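Local coordinates for protein methylxanthine N3-demethylase NdmB (Pseudomonas putida, PDB 6ICL) that catalyses the N3-demethylation of theobromine and related methylxanthines during bacterial caffeine degradation, as a Rieske-type non-heme iron oxygenase, at residues Q159-S164 with R251-Y256. Numbering follows the deposited sequence.
Sequences QIPYLS and RCTMPY
A cation-pi stack between Tyr162 and Arg251, together with a hydrogen bond and a bridging water, lays the 159-164 loop against the end of strand 246-253. The loop leads from the Rieske part of this oxygenase to strand 171-181, and the strand it meets belongs to the seven-stranded antiparallel sheet of the catalytic part, away from both iron centres. Arg251 and Thr253 are two apart on the strand, so both side chains face the loop. The guanidinium lies nearly flat on the phenol ring, planes 10° apart, with Arg251 CZ 3.6 Å from the Tyr162 ring centroid and almost on the ring normal. Arginine suits this place because its flat cation can cover a ring with one face and still use its N-H groups in its own plane; NE makes a salt bridge to Glu225 on the neighbouring strand 225-230. A bend at chi3 turns the Arg251 chain so that its planar end settles over Tyr162, while CD also rests against the ring at CE2. The nonpolar ring of Pro161 packs its CB on Thr253 CB at 3.8 Å and crosses the Thr253 side chain at about a right angle. Water 1 ties the backbones together, donating to Tyr162 O and Arg251 O and accepting from Thr253 N at 3.1 Å; Tyr162 O also receives a bond from Trp274 NE1. Threonine supplies both a methyl-bearing carbon for the proline and an acceptor for the loop: with OG1 placed beside its own backbone N (chi1 -50°), Thr253 OG1 takes a nearly straight bond from Tyr162 N, 2.8 Å long and 163° at the hydrogen.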
ATOM      1  N   GLN A 159     -17.481 -36.969 -20.258  1.00 40.69           N
ATOM      2  CA  GLN A 159     -18.548 -35.996 -20.446  1.00 42.01           C
ATOM      3  C   GLN A 159     -18.489 -34.932 -19.354  1.00 42.31           C
ATOM      4  O   GLN A 159     -17.750 -35.052 -18.369  1.00 41.36           O
ATOM      5  CB  GLN A 159     -19.926 -36.666 -20.454  1.00 43.77           C
ATOM      6  CG  GLN A 159     -20.300 -37.376 -19.175  1.00 47.53           C
ATOM      7  CD  GLN A 159     -21.615 -38.138 -19.336  1.00 54.11           C
ATOM      8  OE1 GLN A 159     -22.450 -37.773 -20.164  1.00 56.84           O
ATOM      9  NE2 GLN A 159     -21.794 -39.198 -18.557  1.00 52.19           N
ATOM     10  N   ILE A 160     -19.291 -33.892 -19.534  1.00 41.83           N
ATOM     11  CA  ILE A 160     -19.300 -32.782 -18.579  1.00 42.51           C
ATOM     12  C   ILE A 160     -19.894 -33.258 -17.257  1.00 41.56           C
ATOM     13  O   ILE A 160     -20.940 -33.936 -17.251  1.00 41.65           O
ATOM     14  CB  ILE A 160     -20.077 -31.593 -19.144  1.00 37.10           C
ATOM     15  CG1 ILE A 160     -19.290 -30.978 -20.300  1.00 40.01           C
ATOM     16  CG2 ILE A 160     -20.358 -30.554 -18.036  1.00 36.92           C
ATOM     17  CD1 ILE A 160     -20.103 -30.107 -21.223  1.00 36.53           C
ATOM     18  N   PRO A 161     -19.261 -32.930 -16.138  1.00 39.45           N
ATOM     19  CA  PRO A 161     -19.706 -33.430 -14.838  1.00 36.02           C
ATOM     20  C   PRO A 161     -21.197 -33.309 -14.579  1.00 42.37           C
ATOM     21  O   PRO A 161     -21.887 -32.413 -15.078  1.00 40.05           O
ATOM     22  CB  PRO A 161     -18.902 -32.571 -13.858  1.00 36.96           C
ATOM     23  CG  PRO A 161     -17.536 -32.481 -14.575  1.00 30.47           C
ATOM     24  CD  PRO A 161     -17.899 -32.359 -16.061  1.00 37.74           C
ATOM     25  N   TYR A 162     -21.665 -34.220 -13.731  1.00 36.99           N
ATOM     26  CA  TYR A 162     -23.063 -34.298 -13.369  1.00 40.29           C
ATOM     27  C   TYR A 162     -23.428 -33.270 -12.304  1.00 39.52           C
ATOM     28  O   TYR A 162     -22.783 -33.190 -11.253  1.00 39.23           O
ATOM     29  CB  TYR A 162     -23.363 -35.707 -12.846  1.00 43.26           C
ATOM     30  CG  TYR A 162     -24.772 -35.834 -12.372  1.00 39.64           C
ATOM     31  CD1 TYR A 162     -25.826 -35.961 -13.291  1.00 40.53           C
ATOM     32  CD2 TYR A 162     -25.064 -35.794 -11.018  1.00 39.56           C
ATOM     33  CE1 TYR A 162     -27.116 -36.056 -12.863  1.00 41.60           C
ATOM     34  CE2 TYR A 162     -26.351 -35.892 -10.578  1.00 45.60           C
ATOM     35  CZ  TYR A 162     -27.369 -36.029 -11.497  1.00 43.49           C
ATOM     36  OH  TYR A 162     -28.645 -36.121 -11.029  1.00 48.46           O
ATOM     37  N   LEU A 163     -24.512 -32.536 -12.545  1.00 41.26           N
ATOM     38  CA  LEU A 163     -25.178 -31.730 -11.534  1.00 41.76           C
ATOM     39  C   LEU A 163     -26.668 -32.019 -11.624  1.00 41.27           C
ATOM     40  O   LEU A 163     -27.225 -32.081 -12.717  1.00 40.95           O
ATOM     41  CB  LEU A 163     -24.923 -30.227 -11.732  1.00 39.06           C
ATOM     42  CG  LEU A 163     -25.953 -29.244 -11.168  1.00 36.66           C
ATOM     43  CD1 LEU A 163     -25.858 -29.135  -9.657  1.00 34.86           C
ATOM     44  CD2 LEU A 163     -25.830 -27.858 -11.834  1.00 36.64           C
ATOM     45  N   SER A 164     -27.313 -32.212 -10.483  1.00 44.35           N
ATOM     46  CA  SER A 164     -28.731 -32.530 -10.483  1.00 45.26           C
ATOM     47  C   SER A 164     -29.553 -31.265 -10.284  1.00 48.70           C
ATOM     48  O   SER A 164     -29.120 -30.319  -9.613  1.00 42.02           O
ATOM     49  CB  SER A 164     -29.064 -33.551  -9.392  1.00 40.73           C
ATOM     50  OG  SER A 164     -28.963 -32.996  -8.093  1.00 40.43           O
ATOM     51  N   ARG A 251     -22.879 -38.148  -6.197  1.00 38.69           N
ATOM     52  CA  ARG A 251     -22.479 -38.536  -7.539  1.00 37.96           C
ATOM     53  C   ARG A 251     -21.349 -37.610  -7.945  1.00 42.13           C
ATOM     54  O   ARG A 251     -21.526 -36.386  -7.977  1.00 40.31           O
ATOM     55  CB  ARG A 251     -23.647 -38.452  -8.521  1.00 42.44           C
ATOM     56  CG  ARG A 251     -24.768 -39.460  -8.223  1.00 44.75           C
ATOM     57  CD  ARG A 251     -25.861 -39.371  -9.283  1.00 41.49           C
ATOM     58  NE  ARG A 251     -25.326 -39.513 -10.640  1.00 44.76           N
ATOM     59  CZ  ARG A 251     -26.089 -39.527 -11.727  1.00 42.53           C
ATOM     60  NH1 ARG A 251     -27.403 -39.408 -11.594  1.00 45.31           N
ATOM     61  NH2 ARG A 251     -25.557 -39.672 -12.936  1.00 42.71           N
ATOM     62  N   CYS A 252     -20.190 -38.188  -8.241  1.00 41.32           N
ATOM     63  CA  CYS A 252     -18.933 -37.452  -8.320  1.00 36.64           C
ATOM     64  C   CYS A 252     -18.280 -37.736  -9.658  1.00 43.13           C
ATOM     65  O   CYS A 252     -17.501 -38.691  -9.748  1.00 40.64           O
ATOM     66  CB  CYS A 252     -18.007 -37.859  -7.169  1.00 34.49           C
ATOM     67  SG  CYS A 252     -18.603 -37.417  -5.538  1.00 39.72           S
ATOM     68  N   THR A 253     -18.564 -36.917 -10.677  1.00 36.13           N
ATOM     69  CA  THR A 253     -17.891 -37.139 -11.946  1.00 37.21           C
ATOM     70  C   THR A 253     -16.398 -36.932 -11.766  1.00 41.16           C
ATOM     71  O   THR A 253     -15.961 -35.922 -11.198  1.00 36.90           O
ATOM     72  CB  THR A 253     -18.412 -36.205 -13.036  1.00 39.30           C
ATOM     73  OG1 THR A 253     -19.837 -36.252 -13.088  1.00 40.08           O
ATOM     74  CG2 THR A 253     -17.876 -36.624 -14.365  1.00 35.39           C
ATOM     75  N   MET A 254     -15.617 -37.899 -12.235  1.00 39.00           N
ATOM     76  CA  MET A 254     -14.169 -37.795 -12.192  1.00 37.40           C
ATOM     77  C   MET A 254     -13.663 -36.776 -13.219  1.00 39.92           C
ATOM     78  O   MET A 254     -14.246 -36.628 -14.297  1.00 40.95           O
ATOM     79  CB  MET A 254     -13.549 -39.161 -12.437  1.00 38.79           C
ATOM     80  CG  MET A 254     -13.934 -40.186 -11.368  1.00 40.40           C
ATOM     81  SD  MET A 254     -13.121 -39.885  -9.784  1.00 40.60           S
ATOM     82  CE  MET A 254     -11.442 -40.337 -10.230  1.00 37.17           C
ATOM     83  N   PRO A 255     -12.547 -36.092 -12.912  1.00 36.31           N
ATOM     84  CA  PRO A 255     -11.685 -36.305 -11.753  1.00 34.58           C
ATOM     85  C   PRO A 255     -11.967 -35.414 -10.565  1.00 34.73           C
ATOM     86  O   PRO A 255     -11.392 -35.686  -9.529  1.00 36.52           O
ATOM     87  CB  PRO A 255     -10.288 -36.008 -12.299  1.00 33.34           C
ATOM     88  CG  PRO A 255     -10.492 -35.510 -13.745  1.00 36.22           C
ATOM     89  CD  PRO A 255     -11.932 -35.152 -13.859  1.00 38.48           C
ATOM     90  N   TYR A 256     -12.865 -34.420 -10.663  1.00 36.62           N
ATOM     91  CA  TYR A 256     -12.869 -33.394  -9.619  1.00 35.06           C
ATOM     92  C   TYR A 256     -14.243 -32.834  -9.268  1.00 37.90           C
ATOM     93  O   TYR A 256     -14.308 -31.736  -8.697  1.00 33.05           O
ATOM     94  CB  TYR A 256     -11.990 -32.199 -10.040  1.00 35.59           C
ATOM     95  CG  TYR A 256     -10.530 -32.500 -10.295  1.00 35.29           C
ATOM     96  CD1 TYR A 256      -9.728 -33.064  -9.299  1.00 33.50           C
ATOM     97  CD2 TYR A 256      -9.939 -32.184 -11.510  1.00 31.21           C
ATOM     98  CE1 TYR A 256      -8.387 -33.328  -9.514  1.00 30.98           C
ATOM     99  CE2 TYR A 256      -8.591 -32.440 -11.727  1.00 34.33           C
ATOM    100  CZ  TYR A 256      -7.822 -33.009 -10.719  1.00 37.31           C
ATOM    101  OH  TYR A 256      -6.480 -33.270 -10.920  1.00 36.50           O
TER
HETATM  102  O   HOH W   1     -20.612 -34.686 -10.170  1.00 35.94           O